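Local coordinates for WbbM protein (Klebsiella pneumoniae, PDB 6U4B) that acts as a trimeric, bifunctional O-antigen polymerase, probably joining sugars through two glycosyltransferase modules carried on one chain, at residues T68-S73 against V88-E93; G99-R104 against T213-M218; D151-K156 against K278-T283; K401-D406 against G416-V421; N426-V431 against G475-N480. All blocks are in the same frame, centred on the assembly; numbering follows the deposited sequence.

In the fold
The contacts fall into two groups; interactions 1 to 3 belong to the N-terminal module. Interactions 2 and 3 are buried strand pairings in one mixed sheet, joined where Val-217 meets Leu-153, whereas interaction 1 lies at the surface and pins a loop to helix 82-91 through amide chemistry; Val-88 of that helix packs on Phe-100 of interaction 2. Interactions 4 and 5, centres 8 Å apart, meet through adjacent strands 402-405 and 477-479. Interaction 5 is buried, pairing apolar side chains over backbone bonds, with an asparagine amide at one end and a water at the other, while interaction 4 grades from aliphatic packing to a lysine, carbonyls and water, and its strand leads to the magnesium ion.

Interaction 1 (T68-S73 against V88-E93); sequences TGDNIS and VWKNEE
Thr-68 opens the contact with its carbonyl oxygen, 3.7 Å from Asn-91 ND2, while its hydroxyl is hydrogen-bonded to Trp-87 NE1, one helical turn earlier than Asn-91. Gly-69 follows with a positive phi (58°), and having no side chain it lets its CA come within 3.6 Å of Asn-91 OD1. Asp-70 is gripped by its backbone: Asn-91 sets CG beside its own backbone N (chi1 -53°), and its ND2 donates a short, straight bond of 2.6 Å to Asp-70 O, close to the amide plane, while Asn-91 OD1 accepts a weak, bent bond from Asp-70 N at 3.0 Å. The carboxamide thus stands in for a peptide group, tying a surface loop of the DUF4422 module to the C-terminal end of helix 82-91. The other ND2 bond goes to Trp-87 O. The Asp-70 carboxylate lies across the bent chain of Lys-90: OD2 is 3.5 Å from Lys-90 CG but 4.7 Å from Lys-90 NZ, too far for a salt bridge, and OD1 bonds to Tyr-86 OH. Asn-71 braces the loop from within. Its OD1 accepts from Ser-73 N in an Asx turn, on a lone pair in the carbonyl plane, and its ND2 bonds to Gly-69 O at 2.6 Å.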
# COMPACT_ATOMS: atom_id res chain seq x y z
N THR A 68 18.50 -25.60 -14.99
CA THR A 68 18.01 -24.98 -16.21
C THR A 68 17.57 -26.06 -17.19
O THR A 68 18.06 -27.19 -17.17
CB THR A 68 19.08 -24.09 -16.85
OG1 THR A 68 20.30 -24.83 -17.01
CG2 THR A 68 19.33 -22.85 -15.99
N GLY A 69 16.62 -25.69 -18.05
CA GLY A 69 16.06 -26.64 -18.99
C GLY A 69 15.45 -27.84 -18.28
O GLY A 69 14.94 -27.74 -17.16
N ASP A 70 15.52 -28.99 -18.94
CA ASP A 70 15.02 -30.25 -18.39
C ASP A 70 15.97 -30.72 -17.29
O ASP A 70 17.13 -31.06 -17.56
CB ASP A 70 14.91 -31.28 -19.51
CG ASP A 70 14.28 -32.58 -19.04
OD1 ASP A 70 13.87 -32.68 -17.87
OD2 ASP A 70 14.20 -33.51 -19.87
N ASN A 71 15.48 -30.75 -16.05
CA ASN A 71 16.36 -30.96 -14.90
C ASN A 71 15.58 -31.55 -13.74
O ASN A 71 14.34 -31.49 -13.71
CB ASN A 71 17.02 -29.65 -14.47
CG ASN A 71 16.04 -28.71 -13.80
OD1 ASN A 71 15.89 -28.72 -12.57
ND2 ASN A 71 15.35 -27.89 -14.59
N ILE A 72 16.31 -32.10 -12.78
CA ILE A 72 15.73 -32.64 -11.55
C ILE A 72 16.45 -32.04 -10.35
O ILE A 72 16.69 -32.72 -9.34
CB ILE A 72 15.81 -34.18 -11.51
CG1 ILE A 72 17.26 -34.65 -11.70
CG2 ILE A 72 14.89 -34.79 -12.57
CD1 ILE A 72 17.44 -36.14 -11.48
N SER A 73 16.78 -30.75 -10.43
CA SER A 73 17.62 -30.12 -9.41
C SER A 73 16.99 -30.21 -8.02
O SER A 73 17.70 -30.44 -7.03
CB SER A 73 17.88 -28.66 -9.78
OG SER A 73 18.70 -28.02 -8.81
N VAL A 88 23.24 -32.85 -17.50
CA VAL A 88 24.12 -32.97 -18.66
C VAL A 88 23.48 -33.85 -19.72
O VAL A 88 23.53 -33.54 -20.92
CB VAL A 88 25.50 -33.52 -18.22
CG1 VAL A 88 26.37 -33.79 -19.43
CG2 VAL A 88 26.19 -32.54 -17.28
N TRP A 89 22.87 -34.96 -19.30
CA TRP A 89 22.23 -35.88 -20.22
C TRP A 89 21.16 -35.18 -21.07
O TRP A 89 21.10 -35.39 -22.28
CB TRP A 89 21.62 -37.04 -19.43
CG TRP A 89 20.76 -37.99 -20.22
CD1 TRP A 89 20.93 -38.38 -21.51
CD2 TRP A 89 19.59 -38.66 -19.75
NE1 TRP A 89 19.94 -39.26 -21.88
CE2 TRP A 89 19.11 -39.45 -20.81
CE3 TRP A 89 18.90 -38.68 -18.53
CZ2 TRP A 89 17.96 -40.24 -20.69
CZ3 TRP A 89 17.77 -39.47 -18.41
CH2 TRP A 89 17.31 -40.24 -19.49
N LYS A 90 20.34 -34.34 -20.44
CA LYS A 90 19.19 -33.77 -21.12
C LYS A 90 19.48 -32.45 -21.83
O LYS A 90 18.74 -32.09 -22.76
CB LYS A 90 18.05 -33.54 -20.13
CG LYS A 90 17.43 -34.82 -19.59
CD LYS A 90 16.90 -35.68 -20.73
CE LYS A 90 16.13 -36.88 -20.20
NZ LYS A 90 15.63 -37.74 -21.31
N ASN A 91 20.52 -31.72 -21.44
CA ASN A 91 20.70 -30.35 -21.90
C ASN A 91 22.03 -30.06 -22.57
O ASN A 91 22.11 -29.09 -23.33
CB ASN A 91 20.52 -29.38 -20.72
CG ASN A 91 19.21 -29.59 -19.99
OD1 ASN A 91 18.15 -29.17 -20.45
ND2 ASN A 91 19.28 -30.24 -18.83
N GLU A 92 23.07 -30.85 -22.32
CA GLU A 92 24.40 -30.54 -22.82
C GLU A 92 24.67 -31.20 -24.16
O GLU A 92 24.21 -32.32 -24.43
CB GLU A 92 25.47 -30.98 -21.81
CG GLU A 92 25.75 -29.97 -20.72
CD GLU A 92 26.50 -28.76 -21.22
OE1 GLU A 92 25.86 -27.82 -21.75
OE2 GLU A 92 27.75 -28.74 -21.10
N GLU A 93 25.43 -30.50 -25.01
CA GLU A 93 25.99 -31.11 -26.21
C GLU A 93 27.18 -31.96 -25.80
O GLU A 93 28.22 -31.44 -25.38
CB GLU A 93 26.39 -30.04 -27.23
CG GLU A 93 25.32 -29.76 -28.27
CD GLU A 93 25.87 -29.13 -29.53
OE1 GLU A 93 26.64 -28.15 -29.42
OE2 GLU A 93 25.53 -29.60 -30.63

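Interaction 2 (G99-R104 against T213-M218); sequences GFMHYR and TNMFVM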
# COMPACT_ATOMS: atom_id res chain seq x y z
N GLY A 99 32.26 -37.02 -18.40
CA GLY A 99 32.75 -37.44 -17.10
C GLY A 99 32.18 -36.59 -15.98
O GLY A 99 31.63 -35.52 -16.19
N PHE A 100 32.33 -37.11 -14.76
CA PHE A 100 31.84 -36.46 -13.56
C PHE A 100 32.80 -36.72 -12.41
O PHE A 100 33.24 -37.85 -12.20
CB PHE A 100 30.44 -36.95 -13.18
CG PHE A 100 29.41 -36.75 -14.25
CD1 PHE A 100 29.18 -37.74 -15.19
CD2 PHE A 100 28.69 -35.58 -14.33
CE1 PHE A 100 28.24 -37.56 -16.18
CE2 PHE A 100 27.74 -35.39 -15.32
CZ PHE A 100 27.52 -36.39 -16.25
N MET A 101 33.13 -35.66 -11.68
CA MET A 101 33.98 -35.74 -10.50
C MET A 101 33.37 -34.89 -9.40
O MET A 101 32.51 -34.05 -9.64
CB MET A 101 35.42 -35.29 -10.80
CG MET A 101 36.11 -36.09 -11.90
SD MET A 101 37.87 -35.73 -12.13
CE MET A 101 37.81 -34.03 -12.68
N HIS A 102 33.81 -35.14 -8.17
CA HIS A 102 33.39 -34.33 -7.04
C HIS A 102 34.16 -33.00 -7.04
O HIS A 102 35.05 -32.78 -7.87
CB HIS A 102 33.59 -35.09 -5.73
CG HIS A 102 32.94 -36.44 -5.72
ND1 HIS A 102 31.58 -36.61 -5.72
CD2 HIS A 102 33.48 -37.68 -5.72
CE1 HIS A 102 31.30 -37.90 -5.72
NE2 HIS A 102 32.44 -38.57 -5.72
N TYR A 103 33.82 -32.11 -6.11
CA TYR A 103 34.46 -30.80 -6.07
C TYR A 103 35.77 -30.82 -5.29
O TYR A 103 36.64 -29.98 -5.55
CB TYR A 103 33.52 -29.74 -5.49
CG TYR A 103 33.28 -29.80 -3.99
CD1 TYR A 103 33.98 -28.96 -3.13
CD2 TYR A 103 32.34 -30.66 -3.44
CE1 TYR A 103 33.77 -29.00 -1.76
CE2 TYR A 103 32.11 -30.70 -2.07
CZ TYR A 103 32.83 -29.87 -1.24
OH TYR A 103 32.61 -29.91 0.12
N ARG A 104 35.93 -31.74 -4.34
CA ARG A 104 37.21 -31.90 -3.65
C ARG A 104 37.78 -33.31 -3.82
O ARG A 104 38.76 -33.65 -3.15
CB ARG A 104 37.06 -31.56 -2.16
CG ARG A 104 37.28 -30.09 -1.86
CD ARG A 104 36.79 -29.73 -0.47
NE ARG A 104 37.53 -30.40 0.59
CZ ARG A 104 37.32 -30.19 1.89
NH1 ARG A 104 38.03 -30.85 2.80
NH2 ARG A 104 36.39 -29.33 2.28
N THR A 213 31.08 -45.52 -6.23
CA THR A 213 31.41 -44.18 -6.69
C THR A 213 30.35 -43.73 -7.69
O THR A 213 29.60 -44.54 -8.23
CB THR A 213 32.80 -44.15 -7.35
OG1 THR A 213 33.16 -42.79 -7.65
CG2 THR A 213 32.78 -44.96 -8.64
N ASN A 214 30.30 -42.41 -7.89
CA ASN A 214 29.61 -41.81 -9.03
C ASN A 214 30.59 -40.99 -9.87
O ASN A 214 30.17 -40.12 -10.64
CB ASN A 214 28.45 -40.94 -8.55
CG ASN A 214 28.81 -40.08 -7.37
OD1 ASN A 214 29.69 -40.42 -6.58
ND2 ASN A 214 28.14 -38.95 -7.23
N MET A 215 31.88 -41.27 -9.72
CA MET A 215 32.94 -40.53 -10.39
C MET A 215 33.48 -41.40 -11.52
O MET A 215 34.02 -42.48 -11.27
CB MET A 215 34.04 -40.17 -9.40
CG MET A 215 35.05 -39.15 -9.88
SD MET A 215 35.94 -38.41 -8.50
CE MET A 215 36.66 -39.86 -7.74
N PHE A 216 33.32 -40.94 -12.76
CA PHE A 216 33.75 -41.73 -13.91
C PHE A 216 33.94 -40.81 -15.11
O PHE A 216 33.50 -39.66 -15.12
CB PHE A 216 32.73 -42.83 -14.24
CG PHE A 216 31.34 -42.32 -14.52
CD1 PHE A 216 30.36 -42.38 -13.54
CD2 PHE A 216 31.01 -41.79 -15.76
CE1 PHE A 216 29.07 -41.91 -13.79
CE2 PHE A 216 29.73 -41.33 -16.01
CZ PHE A 216 28.76 -41.39 -15.03
N VAL A 217 34.61 -41.35 -16.12
CA VAL A 217 34.64 -40.79 -17.46
C VAL A 217 34.35 -41.93 -18.43
O VAL A 217 35.01 -42.97 -18.38
CB VAL A 217 36.00 -40.15 -17.80
CG1 VAL A 217 35.92 -39.40 -19.13
CG2 VAL A 217 36.47 -39.22 -16.69
N MET A 218 33.35 -41.75 -19.29
CA MET A 218 33.00 -42.80 -20.23
C MET A 218 32.70 -42.20 -21.60
O MET A 218 32.49 -41.00 -21.75
CB MET A 218 31.82 -43.64 -19.74
CG MET A 218 30.53 -42.88 -19.56
SD MET A 218 29.19 -43.97 -19.06
CE MET A 218 29.80 -44.56 -17.48
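Phe-100 carries its ring beside the backbone N (chi1 -58°), and Phe-216 folds its own between N and the carbonyl carbon (chi1 58°); paired on one face of the sheet, the side chains lie side by side, pointing the same way. The edge of Phe-100 is turned to the face of Phe-216 in an offset edge-to-face pair, planes at 69°, with Phe-100 CD1 3.7 Å from Phe-216 CZ. The backbones exchange two bonds, Phe-100 N to Phe-216 O at 2.8 Å and Phe-216 N to Phe-100 O at 3.1 Å. Gly-99, lacking a side chain, suits the close approach of its CA to Val-217 CA, 3.9 Å. Met-215, unbranched and flexible, packs its CG against Met-101 CG (3.8 Å) and sends SD obliquely toward the His-102 ring. At that ring's edge Asn-214 OD1 lies 3.1 Å from His-102 CE1; His-102 ND1 is held by Glu-81. This is an antiparallel pairing, hydrogen-bonded at Phe-100/Phe-216 and non-hydrogen-bonded at Gly-99/Val-217, within the mixed sheet of the DUF4422 module.

Interaction 3 (D151-K156 against K278-T283); sequences DILLPK and KELQRT
Leu-154 and Lys-278 lie at the middle of a parallel strand pairing whose backbone bonds alternate between the strands. Lys-278 N donates to Ile-152 O at 3.1 Å, Leu-154 N returns a weak bond to Lys-278 O at 3.3 Å, and Leu-280 N closes the run on Leu-154 O at 2.9 Å. Pro-155 has no N-H to give, and just beyond it a side chain takes over: Arg-282 NH1 donates to Lys-156 O at 2.9 Å, in the guanidinium plane but bent at 142°. The chain bends at chi3 (-79°), which turns the guanidinium toward that carbonyl; nearer the backbone, Arg-282 CG lies 3.4 Å from Pro-155 CB, and NH1 passes the same carbon at the guanidinium edge. On the sheet face carrying Leu-153, its CD2 packs 4.0 Å from Leu-280 CD1, branched apolar groups that suit a buried layer.

The long polar side chains find their partners elsewhere: Lys-156 NZ in a salt bridge with Glu-117, Lys-278 NZ on Cys-146 O, Glu-279 OE1 on Tyr-211 OH. Gln-281 NE2 also bonds Glu-117 and Phe-115 O, and its OE1 bonds Asn-108. Lys-156 NZ and Glu-279 OE2 are 6.8 Å apart, not in contact. Backbone bonds, one arginine and leucine packing hold the strands together, whereas the other charges tether the pair to its surroundings and would contribute little direct attraction across it.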
# COMPACT_ATOMS: atom_id res chain seq x y z
N ASP A 151 37.15 -47.17 -23.05
CA ASP A 151 35.71 -46.97 -23.04
C ASP A 151 35.23 -46.27 -21.77
O ASP A 151 34.45 -45.32 -21.84
CB ASP A 151 34.99 -48.31 -23.19
CG ASP A 151 35.27 -48.98 -24.53
OD1 ASP A 151 35.94 -50.04 -24.54
OD2 ASP A 151 34.82 -48.45 -25.57
N ILE A 152 35.70 -46.73 -20.61
CA ILE A 152 35.27 -46.21 -19.32
C ILE A 152 36.48 -46.06 -18.42
O ILE A 152 37.29 -46.99 -18.30
CB ILE A 152 34.22 -47.11 -18.64
CG1 ILE A 152 32.95 -47.20 -19.48
CG2 ILE A 152 33.89 -46.60 -17.24
CD1 ILE A 152 31.92 -48.15 -18.91
N LEU A 153 36.61 -44.90 -17.77
CA LEU A 153 37.61 -44.66 -16.74
C LEU A 153 36.90 -44.39 -15.43
O LEU A 153 35.84 -43.75 -15.42
CB LEU A 153 38.54 -43.49 -17.10
CG LEU A 153 39.27 -43.54 -18.45
CD1 LEU A 153 38.41 -42.97 -19.58
CD2 LEU A 153 40.59 -42.81 -18.36
N LEU A 154 37.48 -44.86 -14.32
CA LEU A 154 36.83 -44.74 -13.02
C LEU A 154 37.81 -45.14 -11.92
O LEU A 154 38.91 -45.62 -12.22
CB LEU A 154 35.55 -45.59 -12.98
CG LEU A 154 35.53 -47.12 -13.00
CD1 LEU A 154 34.08 -47.60 -12.85
CD2 LEU A 154 36.12 -47.67 -14.27
N PRO A 155 37.48 -44.92 -10.63
CA PRO A 155 38.43 -45.27 -9.57
C PRO A 155 38.61 -46.77 -9.38
O PRO A 155 37.93 -47.57 -10.04
CB PRO A 155 37.81 -44.63 -8.32
CG PRO A 155 36.38 -44.49 -8.64
CD PRO A 155 36.34 -44.16 -10.10
N LYS A 156 39.50 -47.14 -8.47
CA LYS A 156 39.71 -48.54 -8.15
C LYS A 156 38.49 -49.10 -7.41
O LYS A 156 37.78 -48.39 -6.71
CB LYS A 156 40.96 -48.72 -7.28
CG LYS A 156 42.24 -48.22 -7.92
CD LYS A 156 43.46 -48.83 -7.24
CE LYS A 156 44.30 -47.77 -6.54
NZ LYS A 156 45.76 -47.99 -6.77
N LYS A 278 39.93 -48.45 -17.49
CA LYS A 278 41.17 -47.97 -16.91
C LYS A 278 40.87 -47.43 -15.52
O LYS A 278 40.21 -46.39 -15.38
CB LYS A 278 41.83 -46.91 -17.78
CG LYS A 278 43.23 -46.52 -17.31
CD LYS A 278 43.85 -45.43 -18.17
CE LYS A 278 44.27 -45.94 -19.54
NZ LYS A 278 45.02 -44.91 -20.32
N GLU A 279 41.34 -48.13 -14.49
CA GLU A 279 41.15 -47.70 -13.12
C GLU A 279 42.21 -46.68 -12.73
O GLU A 279 43.41 -46.90 -12.95
CB GLU A 279 41.20 -48.90 -12.17
CG GLU A 279 40.00 -49.83 -12.30
CD GLU A 279 40.10 -51.05 -11.40
OE1 GLU A 279 39.27 -51.97 -11.55
OE2 GLU A 279 41.01 -51.10 -10.55
N LEU A 280 41.77 -45.56 -12.17
CA LEU A 280 42.64 -44.46 -11.80
C LEU A 280 42.62 -44.27 -10.29
O LEU A 280 41.69 -44.70 -9.60
CB LEU A 280 42.22 -43.16 -12.50
CG LEU A 280 42.05 -43.22 -14.02
CD1 LEU A 280 41.36 -41.96 -14.52
CD2 LEU A 280 43.40 -43.41 -14.71
N GLN A 281 43.66 -43.62 -9.78
CA GLN A 281 43.70 -43.27 -8.36
C GLN A 281 42.71 -42.15 -8.05
O GLN A 281 42.37 -41.34 -8.92
CB GLN A 281 45.11 -42.85 -7.95
CG GLN A 281 46.18 -43.93 -8.08
CD GLN A 281 47.52 -43.49 -7.50
OE1 GLN A 281 48.25 -42.71 -8.11
NE2 GLN A 281 47.84 -43.99 -6.31
N ARG A 282 42.26 -42.11 -6.80
CA ARG A 282 41.39 -41.06 -6.30
C ARG A 282 42.22 -40.03 -5.54
O ARG A 282 43.18 -40.37 -4.87
CB ARG A 282 40.30 -41.61 -5.38
CG ARG A 282 39.41 -42.65 -6.00
CD ARG A 282 38.27 -43.05 -5.07
NE ARG A 282 38.69 -43.98 -4.02
CZ ARG A 282 38.68 -45.30 -4.15
NH1 ARG A 282 38.28 -45.86 -5.29
NH2 ARG A 282 39.08 -46.08 -3.15
N THR A 283 41.82 -38.76 -5.65
CA THR A 283 42.45 -37.69 -4.90
C THR A 283 41.48 -37.11 -3.88
O THR A 283 40.26 -37.25 -3.99
CB THR A 283 42.95 -36.57 -5.83
OG1 THR A 283 41.85 -35.75 -6.24
CG2 THR A 283 43.63 -37.15 -7.06

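Interaction 4 (K401-D406 against G416-V421); sequences KVVFID and GELLDV. With MG (magnesium ion), chain C.
The planar peptide carbonyl of Leu-419 is the flat group met across this contact. Lys-401 NZ donates a hydrogen bond to Leu-419 O at 2.7 Å, tilted 30° out of the carbonyl plane. A second flat group, the Asp-406 carboxylate, lies just past strand 402-405, away from 416-421. Its OD2 binds the magnesium ion at 2.1 Å and its OD1 makes a salt bridge with Arg-389; Asp-408 and His-560 also bind the metal, an arrangement consistent with the DxD motif of GT-A glycosyltransferases.

Between these polar ends the packing is aliphatic. Val-403, beta-branched as suits a strand, forks toward the short helical turn of 416-420. Its CG1, anti to the backbone N (chi1 -180°), meets Leu-418 CD1 at 4.0 Å, and its CG2 meets Leu-419 CD2 at 3.7 Å. Leu-419 CD2 also lies 4.1 Å from Lys-401 CB, so the lysine's aliphatic root joins the packing while its ammonium group serves the carbonyls.

A water accepts from Lys-401 NZ at 2.7 Å and lies 2.9 Å from Leu-418 O. Internal bonds of the turn are weak; Leu-419 O directly, and Leu-418 O and perhaps Val-421 O through water, face the ammonium group and would probably help to stabilise its charge.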
# COMPACT_ATOMS: atom_id res chain seq x y z
N LYS A 401 32.97 -1.32 -13.03
CA LYS A 401 32.73 -0.51 -11.84
C LYS A 401 31.57 -1.09 -11.05
O LYS A 401 30.64 -1.67 -11.61
CB LYS A 401 32.46 0.96 -12.19
CG LYS A 401 33.68 1.69 -12.74
CD LYS A 401 33.48 3.20 -12.75
CE LYS A 401 32.38 3.61 -13.71
NZ LYS A 401 32.31 5.09 -13.84
N VAL A 402 31.63 -0.89 -9.74
CA VAL A 402 30.68 -1.46 -8.79
C VAL A 402 30.43 -0.44 -7.68
O VAL A 402 31.36 0.21 -7.20
CB VAL A 402 31.21 -2.79 -8.21
CG1 VAL A 402 30.72 -2.99 -6.78
CG2 VAL A 402 30.81 -3.96 -9.09
N VAL A 403 29.17 -0.30 -7.27
CA VAL A 403 28.78 0.62 -6.21
C VAL A 403 28.47 -0.19 -4.96
O VAL A 403 27.53 -0.98 -4.94
CB VAL A 403 27.57 1.48 -6.61
CG1 VAL A 403 27.19 2.42 -5.49
CG2 VAL A 403 27.86 2.25 -7.89
N PHE A 404 29.27 0.01 -3.91
CA PHE A 404 28.94 -0.54 -2.60
C PHE A 404 28.17 0.48 -1.79
O PHE A 404 28.43 1.69 -1.86
CB PHE A 404 30.19 -0.96 -1.82
CG PHE A 404 29.91 -1.32 -0.39
CD1 PHE A 404 29.58 -2.62 -0.04
CD2 PHE A 404 29.93 -0.35 0.61
CE1 PHE A 404 29.29 -2.95 1.26
CE2 PHE A 404 29.64 -0.68 1.92
CZ PHE A 404 29.32 -1.98 2.25
N ILE A 405 27.23 -0.01 -0.98
CA ILE A 405 26.46 0.86 -0.09
C ILE A 405 26.17 0.11 1.20
O ILE A 405 25.84 -1.08 1.18
CB ILE A 405 25.18 1.37 -0.78
CG1 ILE A 405 24.41 2.33 0.14
CG2 ILE A 405 24.29 0.21 -1.23
CD1 ILE A 405 23.25 3.02 -0.55
N ASP A 406 26.32 0.80 2.33
CA ASP A 406 25.98 0.23 3.62
C ASP A 406 24.51 -0.21 3.65
O ASP A 406 23.65 0.36 2.98
CB ASP A 406 26.22 1.25 4.73
CG ASP A 406 27.60 1.13 5.35
OD1 ASP A 406 28.45 0.40 4.79
OD2 ASP A 406 27.83 1.78 6.39
N GLY A 416 22.32 4.90 -10.29
CA GLY A 416 23.02 4.82 -11.57
C GLY A 416 23.85 6.04 -11.90
O GLY A 416 24.82 5.91 -12.67
N GLU A 417 23.51 7.21 -11.37
CA GLU A 417 24.29 8.39 -11.69
C GLU A 417 25.65 8.41 -10.99
O GLU A 417 26.54 9.15 -11.41
CB GLU A 417 23.52 9.67 -11.37
CG GLU A 417 22.89 9.74 -9.99
CD GLU A 417 21.88 10.87 -9.86
OE1 GLU A 417 22.23 11.92 -9.29
OE2 GLU A 417 20.74 10.71 -10.35
N LEU A 418 25.83 7.59 -9.95
CA LEU A 418 27.16 7.40 -9.39
C LEU A 418 28.09 6.74 -10.39
O LEU A 418 29.30 6.98 -10.37
CB LEU A 418 27.09 6.58 -8.10
CG LEU A 418 26.53 7.28 -6.86
CD1 LEU A 418 26.63 6.37 -5.65
CD2 LEU A 418 27.26 8.59 -6.61
N LEU A 419 27.55 5.90 -11.28
CA LEU A 419 28.35 5.28 -12.32
C LEU A 419 28.77 6.26 -13.40
O LEU A 419 29.73 5.98 -14.13
CB LEU A 419 27.59 4.11 -12.95
CG LEU A 419 27.41 2.84 -12.13
CD1 LEU A 419 26.85 1.72 -12.99
CD2 LEU A 419 28.74 2.42 -11.51
N ASP A 420 28.08 7.39 -13.53
CA ASP A 420 28.41 8.38 -14.54
C ASP A 420 29.49 9.36 -14.09
O ASP A 420 29.97 10.14 -14.92
CB ASP A 420 27.16 9.16 -14.95
CG ASP A 420 26.12 8.28 -15.61
OD1 ASP A 420 26.50 7.29 -16.26
OD2 ASP A 420 24.91 8.59 -15.49
N VAL A 421 29.87 9.35 -12.82
CA VAL A 421 30.89 10.27 -12.33
C VAL A 421 32.24 9.90 -12.94
O VAL A 421 32.65 8.72 -12.84
CB VAL A 421 30.95 10.25 -10.81
CG1 VAL A 421 32.11 11.10 -10.30
CG2 VAL A 421 29.63 10.74 -10.22
MG MG C . 26.53 2.36 7.99
O HOH W 1 31.77 6.67 -11.78
O HOH W 2 34.97 7.00 -14.66

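Interaction 5 (N426-V431 against G475-N480); sequences NLVAAV and GIIVFN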
# COMPACT_ATOMS: atom_id res chain seq x y z
N ASN A 426 41.53 6.90 -10.72
CA ASN A 426 41.31 6.81 -9.29
C ASN A 426 40.72 5.45 -8.94
O ASN A 426 40.02 4.82 -9.74
CB ASN A 426 40.37 7.92 -8.81
CG ASN A 426 41.08 9.25 -8.65
OD1 ASN A 426 42.31 9.30 -8.59
ND2 ASN A 426 40.32 10.33 -8.57
N LEU A 427 41.02 4.98 -7.73
CA LEU A 427 40.60 3.64 -7.35
C LEU A 427 39.16 3.60 -6.86
O LEU A 427 38.47 2.60 -7.07
CB LEU A 427 41.55 3.09 -6.28
CG LEU A 427 43.00 2.96 -6.74
CD1 LEU A 427 43.86 2.37 -5.64
CD2 LEU A 427 43.09 2.14 -8.01
N VAL A 428 38.69 4.68 -6.22
CA VAL A 428 37.34 4.73 -5.68
C VAL A 428 36.78 6.14 -5.81
O VAL A 428 37.51 7.12 -6.01
CB VAL A 428 37.26 4.29 -4.20
CG1 VAL A 428 37.55 2.80 -4.05
CG2 VAL A 428 38.21 5.12 -3.35
N ALA A 429 35.46 6.23 -5.68
CA ALA A 429 34.75 7.48 -5.45
C ALA A 429 33.97 7.33 -4.16
O ALA A 429 33.31 6.30 -3.95
CB ALA A 429 33.82 7.83 -6.62
N ALA A 430 34.04 8.34 -3.29
CA ALA A 430 33.43 8.24 -1.98
C ALA A 430 33.18 9.65 -1.44
O ALA A 430 33.65 10.64 -2.01
CB ALA A 430 34.30 7.43 -1.01
N VAL A 431 32.45 9.71 -0.33
CA VAL A 431 32.10 10.97 0.31
C VAL A 431 33.08 11.25 1.43
O VAL A 431 33.39 10.35 2.23
CB VAL A 431 30.65 10.94 0.83
CG1 VAL A 431 30.29 12.28 1.46
CG2 VAL A 431 29.69 10.59 -0.30
N GLY A 475 30.59 4.25 3.79
CA GLY A 475 29.20 3.85 3.69
C GLY A 475 28.66 3.80 2.28
O GLY A 475 27.62 3.18 2.04
N ILE A 476 29.35 4.44 1.33
CA ILE A 476 29.00 4.33 -0.08
C ILE A 476 30.27 4.55 -0.89
O ILE A 476 30.96 5.56 -0.73
CB ILE A 476 27.86 5.31 -0.46
CG1 ILE A 476 27.32 5.01 -1.86
CG2 ILE A 476 28.29 6.77 -0.34
CD1 ILE A 476 25.99 5.70 -2.15
N ILE A 477 30.61 3.58 -1.73
CA ILE A 477 31.88 3.59 -2.46
C ILE A 477 31.63 3.10 -3.88
O ILE A 477 31.05 2.03 -4.08
CB ILE A 477 32.94 2.70 -1.79
CG1 ILE A 477 33.12 3.06 -0.31
CG2 ILE A 477 34.27 2.82 -2.52
CD1 ILE A 477 34.02 2.10 0.44
N VAL A 478 32.09 3.87 -4.86
CA VAL A 478 32.15 3.40 -6.24
C VAL A 478 33.52 2.79 -6.46
O VAL A 478 34.53 3.49 -6.49
CB VAL A 478 31.88 4.54 -7.24
CG1 VAL A 478 31.88 3.99 -8.66
CG2 VAL A 478 30.56 5.22 -6.92
N PHE A 479 33.56 1.47 -6.60
CA PHE A 479 34.82 0.77 -6.84
C PHE A 479 35.18 0.83 -8.32
O PHE A 479 34.37 0.46 -9.18
CB PHE A 479 34.71 -0.69 -6.39
CG PHE A 479 34.82 -0.87 -4.90
CD1 PHE A 479 33.75 -0.57 -4.08
CD2 PHE A 479 35.98 -1.36 -4.33
CE1 PHE A 479 33.84 -0.74 -2.71
CE2 PHE A 479 36.08 -1.54 -2.97
CZ PHE A 479 35.01 -1.23 -2.15
N ASN A 480 36.38 1.32 -8.62
CA ASN A 480 36.95 1.22 -9.96
C ASN A 480 37.64 -0.14 -10.05
O ASN A 480 38.87 -0.26 -9.96
CB ASN A 480 37.90 2.37 -10.24
CG ASN A 480 38.36 2.41 -11.69
OD1 ASN A 480 38.18 1.45 -12.44
ND2 ASN A 480 38.98 3.52 -12.08
O HOH W 3 31.07 7.61 1.12
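Val-428 and Ile-477 form the tightest apolar meeting, CG1 of Val-428 lying 3.6 Å from CG2 of Ile-477 where the two side chains cross on one face of the sheet. The opposite face holds Ala-429 and Val-478, CB to CB at 3.9 Å; the small alanine suits this middle position, for its other side meets Thr-519 and Leu-521 of the next strand. Two backbone bonds secure this pair, Ala-429 N to Val-478 O at 3.0 Å and Val-478 N to Ala-429 O at 2.9 Å. At the Asn-480 end the grip continues without a gap. Asn-480 N donates to Leu-427 O at 2.9 Å, and its CG, anti to the backbone N (chi1 -172°), swings ND2 onto Asn-426 O, also at 2.9 Å and nearly in line with the C=O bond, though the acceptor is tilted 21° from the amide plane. The same amide's OD1 caps Gln-483 N at the start of helix 481-487.

The opposite end is looser. Where the chain turns a corner at Gly-475 and Ile-476, a water replaces a direct bond, accepting from Val-431 N and donating to Ile-476 O at 2.8 Å. The side chains there meet only through Val-431 CG2 and Ile-476 CG2. Ile-476 lies about 7 Å from Asp-406, side chain to side chain. Antiparallel strands 428-432 and 477-479 form part of the central sheet beside the metal site, as in GT-A glycosyltransferases of family 8.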